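Local coordinates for uncharacterized protein (Pyrococcus furiosus, PDB 4XLZ), which probably removes an acetyl group from N,N'-diacetylchitobiose as a metal-dependent deacetylase of the GlcNAc-PI de-N-acetylase family, at residues Val120-Val125 against Pro168-Ile173; Phe164-Asn169 against Pro181-Phe186. All coordinates share one frame; numbering follows the deposited sequence.

Contact 1 of 2, residues Val120-Val125 against Pro168-Ile173; sequences VRKDLV and PNFSNI
S171 OG donates to a water 2.6 Å away, and this water (HOH 1) in turn donates to K122 O at 2.8 Å, so a serine in the loop and a helix carbonyl share one solvent molecule. The hydroxyl, set anti to its own backbone N (chi1 -154°), also lies against the lysine shaft: K122 CG approaches S171 OG to 3.5 Å, and the extended chain carries CD and CE past the same oxygen. The ammonium beyond them forms a salt bridge with E119 of the third subunit. Beside this, F170 brings the far end of its ring to helix 118-131. Its CZ meets R121 CB at 3.8 Å, with the methylene carbon at the ring edge, near the ring plane, while V125 CG2 comes obliquely to F170 CE2, also at 3.8 Å. The R121 side chain crosses the phenyl at about a right angle, its guanidinium plane turned 82° from the ring; the charge is used elsewhere, in a salt bridge with E160 and over the ring of Y116. R129, one turn beyond V125, binds the carbonyls of F170 and S171, and M72 of the second subunit packs on F170. The direct meeting is thus carbon on carbon round F170 and hydroxyl oxygen on methylenes at S171, the polar link being relayed by water, while R121 and K122 offer aliphatic parts here and take their ionic partners outside the contact.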
loop_
_atom_site.group_PDB
_atom_site.type_symbol
_atom_site.label_atom_id
_atom_site.label_comp_id
_atom_site.label_asym_id
_atom_site.label_seq_id
_atom_site.Cartn_x
_atom_site.Cartn_y
_atom_site.Cartn_z
ATOM N N VAL A 120 -4.400 6.697 10.134
ATOM C CA VAL A 120 -5.218 6.471 11.374
ATOM C C VAL A 120 -4.639 7.214 12.539
ATOM O O VAL A 120 -5.353 7.765 13.380
ATOM C CB VAL A 120 -5.153 4.971 11.674
ATOM C CG1 VAL A 120 -6.056 4.685 12.945
ATOM C CG2 VAL A 120 -5.798 4.156 10.478
ATOM N N ARG A 121 -3.282 7.414 12.599
ATOM C CA ARG A 121 -2.718 8.292 13.638
ATOM C C ARG A 121 -3.327 9.624 13.493
ATOM O O ARG A 121 -3.569 10.308 14.560
ATOM C CB ARG A 121 -1.172 8.412 13.478
ATOM C CG ARG A 121 -0.445 7.008 13.701
ATOM C CD ARG A 121 1.080 7.342 13.767
ATOM N NE ARG A 121 1.786 6.052 13.759
ATOM C CZ ARG A 121 2.091 5.361 12.646
ATOM N NH1 ARG A 121 2.161 5.932 11.448
ATOM N NH2 ARG A 121 2.407 4.073 12.827
ATOM N N LYS A 122 -3.413 10.197 12.283
ATOM C CA LYS A 122 -3.983 11.557 12.158
ATOM C C LYS A 122 -5.393 11.592 12.715
ATOM O O LYS A 122 -5.782 12.620 13.322
ATOM C CB LYS A 122 -4.021 11.975 10.674
ATOM C CG LYS A 122 -2.610 12.278 10.187
ATOM C CD LYS A 122 -2.805 12.668 8.697
ATOM C CE LYS A 122 -1.483 13.109 8.178
ATOM N NZ LYS A 122 -1.786 13.250 6.617
ATOM N N ASP A 123 -6.231 10.557 12.546
ATOM C CA ASP A 123 -7.612 10.617 13.122
ATOM C C ASP A 123 -7.506 10.735 14.676
ATOM O O ASP A 123 -8.198 11.530 15.351
ATOM C CB ASP A 123 -8.308 9.281 12.866
ATOM C CG ASP A 123 -8.757 9.120 11.492
ATOM O OD1 ASP A 123 -8.957 10.156 10.743
ATOM O OD2 ASP A 123 -8.880 7.906 11.103
ATOM N N LEU A 124 -6.629 9.914 15.308
ATOM C CA LEU A 124 -6.462 9.932 16.767
ATOM C C LEU A 124 -5.936 11.268 17.204
ATOM O O LEU A 124 -6.368 11.837 18.193
ATOM C CB LEU A 124 -5.568 8.788 17.272
ATOM C CG LEU A 124 -6.213 7.427 17.002
ATOM C CD1 LEU A 124 -5.198 6.384 17.575
ATOM C CD2 LEU A 124 -7.559 7.248 17.759
ATOM N N VAL A 125 -4.880 11.798 16.531
ATOM C CA VAL A 125 -4.259 13.088 16.921
ATOM C C VAL A 125 -5.329 14.197 16.723
ATOM O O VAL A 125 -5.310 15.077 17.634
ATOM C CB VAL A 125 -3.085 13.301 16.030
ATOM C CG1 VAL A 125 -2.563 14.774 16.132
ATOM C CG2 VAL A 125 -1.927 12.349 16.452
ATOM N N PRO A 168 4.161 19.837 16.445
ATOM C CA PRO A 168 3.367 20.715 15.498
ATOM C C PRO A 168 3.592 20.383 13.983
ATOM O O PRO A 168 2.763 20.719 13.169
ATOM C CB PRO A 168 3.884 22.146 15.815
ATOM C CG PRO A 168 5.155 21.937 16.545
ATOM C CD PRO A 168 5.074 20.571 17.366
ATOM N N ASN A 169 4.741 19.737 13.675
ATOM C CA ASN A 169 4.911 19.314 12.291
ATOM C C ASN A 169 4.191 17.997 11.974
ATOM O O ASN A 169 4.192 17.564 10.776
ATOM C CB ASN A 169 6.426 19.169 12.010
ATOM C CG ASN A 169 7.116 20.564 11.950
ATOM O OD1 ASN A 169 6.504 21.450 11.461
ATOM N ND2 ASN A 169 8.276 20.632 12.495
ATOM N N PHE A 170 3.619 17.296 12.993
ATOM C CA PHE A 170 2.829 16.095 12.678
ATOM C C PHE A 170 1.381 16.528 12.443
ATOM O O PHE A 170 0.767 17.159 13.309
ATOM C CB PHE A 170 2.978 15.117 13.913
ATOM C CG PHE A 170 2.265 13.818 13.648
ATOM C CD1 PHE A 170 3.093 12.791 13.167
ATOM C CD2 PHE A 170 0.865 13.667 13.786
ATOM C CE1 PHE A 170 2.527 11.511 12.862
ATOM C CE2 PHE A 170 0.259 12.385 13.331
ATOM C CZ PHE A 170 1.100 11.392 12.851
ATOM N N SER A 171 0.846 16.074 11.302
ATOM C CA SER A 171 -0.509 16.511 10.935
ATOM C C SER A 171 -0.714 18.028 11.062
ATOM O O SER A 171 -1.546 18.526 11.801
ATOM C CB SER A 171 -1.544 15.668 11.702
ATOM O OG SER A 171 -2.744 15.655 10.957
ATOM N N ASN A 172 0.139 18.738 10.308
ATOM C CA ASN A 172 0.243 20.168 10.549
ATOM C C ASN A 172 -1.006 20.890 10.112
ATOM O O ASN A 172 -1.138 22.048 10.580
ATOM C CB ASN A 172 1.526 20.782 9.817
ATOM C CG ASN A 172 1.382 20.716 8.268
ATOM O OD1 ASN A 172 1.297 19.628 7.700
ATOM N ND2 ASN A 172 1.090 21.799 7.647
ATOM N N ILE A 173 -1.929 20.356 9.290
ATOM C CA ILE A 173 -3.113 21.151 8.918
ATOM C C ILE A 173 -3.969 21.338 10.194
ATOM O O ILE A 173 -4.709 22.330 10.305
ATOM C CB ILE A 173 -3.889 20.476 7.811
ATOM C CG1 ILE A 173 -2.980 20.362 6.606
ATOM C CG2 ILE A 173 -5.066 21.393 7.342
ATOM C CD1 ILE A 173 -2.234 21.672 6.139
HETATM O O HOH W 1 -4.750 15.103 12.581
#

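Contact 2 of 2, residues Phe164-Asn169 against Pro181-Phe186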
loop_
_atom_site.group_PDB
_atom_site.type_symbol
_atom_site.label_atom_id
_atom_site.label_comp_id
_atom_site.label_asym_id
_atom_site.label_seq_id
_atom_site.Cartn_x
_atom_site.Cartn_y
_atom_site.Cartn_z
ATOM N N PHE A 164 2.654 11.807 19.247
ATOM C CA PHE A 164 2.786 12.735 18.086
ATOM C C PHE A 164 1.853 13.856 18.134
ATOM O O PHE A 164 2.035 14.911 17.436
ATOM C CB PHE A 164 2.538 11.919 16.770
ATOM C CG PHE A 164 3.603 10.826 16.526
ATOM C CD1 PHE A 164 4.798 10.729 17.216
ATOM C CD2 PHE A 164 3.249 9.843 15.605
ATOM C CE1 PHE A 164 5.703 9.635 16.950
ATOM C CE2 PHE A 164 4.128 8.762 15.329
ATOM C CZ PHE A 164 5.293 8.637 16.025
ATOM N N SER A 165 0.815 13.772 19.028
ATOM C CA SER A 165 -0.066 14.956 19.201
ATOM C C SER A 165 0.653 16.166 19.749
ATOM O O SER A 165 0.101 17.297 19.441
ATOM C CB SER A 165 -1.147 14.581 20.274
ATOM O OG SER A 165 -2.071 13.647 19.730
ATOM N N GLN A 166 1.830 15.979 20.307
ATOM C CA GLN A 166 2.639 17.135 20.929
ATOM C C GLN A 166 3.440 17.797 19.817
ATOM O O GLN A 166 4.114 18.821 20.083
ATOM C CB GLN A 166 3.681 16.587 21.955
ATOM C CG GLN A 166 2.916 15.934 22.965
ATOM C CD GLN A 166 3.779 15.548 24.118
ATOM O OE1 GLN A 166 4.778 16.150 24.389
ATOM N NE2 GLN A 166 3.330 14.553 24.843
ATOM N N LEU A 167 3.466 17.251 18.594
ATOM C CA LEU A 167 4.497 17.741 17.628
ATOM C C LEU A 167 3.834 18.515 16.575
ATOM O O LEU A 167 3.018 18.040 15.756
ATOM C CB LEU A 167 5.152 16.446 16.910
ATOM C CG LEU A 167 5.779 15.469 17.847
ATOM C CD1 LEU A 167 6.333 14.214 17.126
ATOM C CD2 LEU A 167 6.967 16.134 18.665
ATOM N N PRO A 168 4.161 19.837 16.445
ATOM C CA PRO A 168 3.367 20.715 15.498
ATOM C C PRO A 168 3.592 20.383 13.983
ATOM O O PRO A 168 2.763 20.719 13.169
ATOM C CB PRO A 168 3.884 22.146 15.815
ATOM C CG PRO A 168 5.155 21.937 16.545
ATOM C CD PRO A 168 5.074 20.571 17.366
ATOM N N ASN A 169 4.741 19.737 13.675
ATOM C CA ASN A 169 4.911 19.314 12.291
ATOM C C ASN A 169 4.191 17.997 11.974
ATOM O O ASN A 169 4.192 17.564 10.776
ATOM C CB ASN A 169 6.426 19.169 12.010
ATOM C CG ASN A 169 7.116 20.564 11.950
ATOM O OD1 ASN A 169 6.504 21.450 11.461
ATOM N ND2 ASN A 169 8.276 20.632 12.495
ATOM N N PRO A 181 -1.147 21.695 19.367
ATOM C CA PRO A 181 -0.533 20.505 19.930
ATOM C C PRO A 181 -1.060 20.295 21.332
ATOM O O PRO A 181 -1.349 21.309 22.093
ATOM C CB PRO A 181 0.972 20.796 19.970
ATOM C CG PRO A 181 1.133 21.868 18.819
ATOM C CD PRO A 181 -0.121 22.665 18.864
ATOM N N HIS A 182 -1.178 19.053 21.785
ATOM C CA HIS A 182 -1.620 18.748 23.118
ATOM C C HIS A 182 -0.734 17.676 23.746
ATOM O O HIS A 182 -0.303 16.675 23.016
ATOM C CB HIS A 182 -3.047 18.259 23.106
ATOM C CG HIS A 182 -3.515 17.830 24.472
ATOM N ND1 HIS A 182 -3.692 18.698 25.560
ATOM C CD2 HIS A 182 -3.780 16.590 24.924
ATOM C CE1 HIS A 182 -4.062 17.983 26.602
ATOM N NE2 HIS A 182 -4.114 16.692 26.244
ATOM N N SER A 183 -0.383 17.829 25.036
ATOM C CA SER A 183 0.371 16.843 25.770
ATOM C C SER A 183 -0.511 16.185 26.820
ATOM O O SER A 183 -0.922 16.770 27.842
ATOM C CB SER A 183 1.515 17.530 26.516
ATOM O OG SER A 183 2.393 18.137 25.573
ATOM N N VAL A 184 -0.788 14.902 26.562
ATOM C CA VAL A 184 -1.581 14.081 27.518
ATOM C C VAL A 184 -0.744 13.844 28.750
ATOM O O VAL A 184 0.467 13.771 28.688
ATOM C CB VAL A 184 -1.907 12.748 26.766
ATOM C CG1 VAL A 184 -2.383 11.644 27.761
ATOM C CG2 VAL A 184 -2.916 13.010 25.622
ATOM N N SER A 185 -1.363 13.799 29.939
ATOM C CA SER A 185 -0.570 13.572 31.177
ATOM C C SER A 185 -0.255 12.083 31.502
ATOM O O SER A 185 0.835 11.826 32.022
ATOM C CB SER A 185 -1.329 14.100 32.415
ATOM O OG SER A 185 -1.415 15.517 32.157
ATOM N N PHE A 186 -1.176 11.172 31.146
ATOM C CA PHE A 186 -0.811 9.725 31.323
ATOM C C PHE A 186 -1.488 8.902 30.245
ATOM O O PHE A 186 -2.619 9.232 29.750
ATOM C CB PHE A 186 -1.252 9.179 32.752
ATOM C CG PHE A 186 -2.764 9.150 32.964
ATOM C CD1 PHE A 186 -3.414 10.244 33.559
ATOM C CD2 PHE A 186 -3.496 7.927 32.650
ATOM C CE1 PHE A 186 -4.826 10.116 33.745
ATOM C CE2 PHE A 186 -4.869 7.837 32.832
ATOM C CZ PHE A 186 -5.523 8.924 33.412
#
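H182 N donates to S165 O over 3.2 Å, with an N-H...O angle of 155°, from well above the carbonyl plane (54° out of it), and P181 CA offers a C-H contact to this oxygen at 3.3 Å. R129 NE of helix 118-131 is a further donor, so on this tight side the carbonyl of a buried serine receives two N-H groups besides the C-H. Alongside, S165 CB lies 3.6 Å from H182 O, and P181 CG reaches CB of the buried P168 at 4.1 Å, a looser touch between two proline rings. The oxygen is presented by a type I beta turn, F164 to L167, closed by L167 N on F164 O and leading the chain off the end of helix 149-164. That helix belongs to the beta-alpha-beta crossover from strand 135-139 to strand 186-190 of the parallel sheet, and 181-186 is the approach to the latter strand. On the solvent side, by contrast, the partly exposed Q166 lies along the exposed S183. Q166 CG sits 3.3 Å from H182 O, and chi2 of -171° carries Q166 CD outward, to 3.3 Å from S183 OG. A hexane-1,6-diol, probably from the crystallisation liquor, is modelled as joined to Q166 NE2, a doubtful link, and one of its hydroxyls is hydrogen-bonded to V184 O.

How the contacts relate
From the N terminus, helix 118-131 supplies residues 120-125, the chain then passes through strand 135-139 and helix 149-164, and contact 1 closes this long loop when 168-173 returns to the helix. Contact 2 begins before that closure is complete, at 164-169, and ends at 181-186, bracketing the short helix 172-176. The two closures therefore interleave, sharing P168 and N169. They also touch in space: F170 CE1 packs 3.3 Å from F164 CD2, and V125 CG2 lies against S165 OG. Together they tie helix 118-131, the end of helix 149-164 and the entry to strand 186-190, and both border the second subunit.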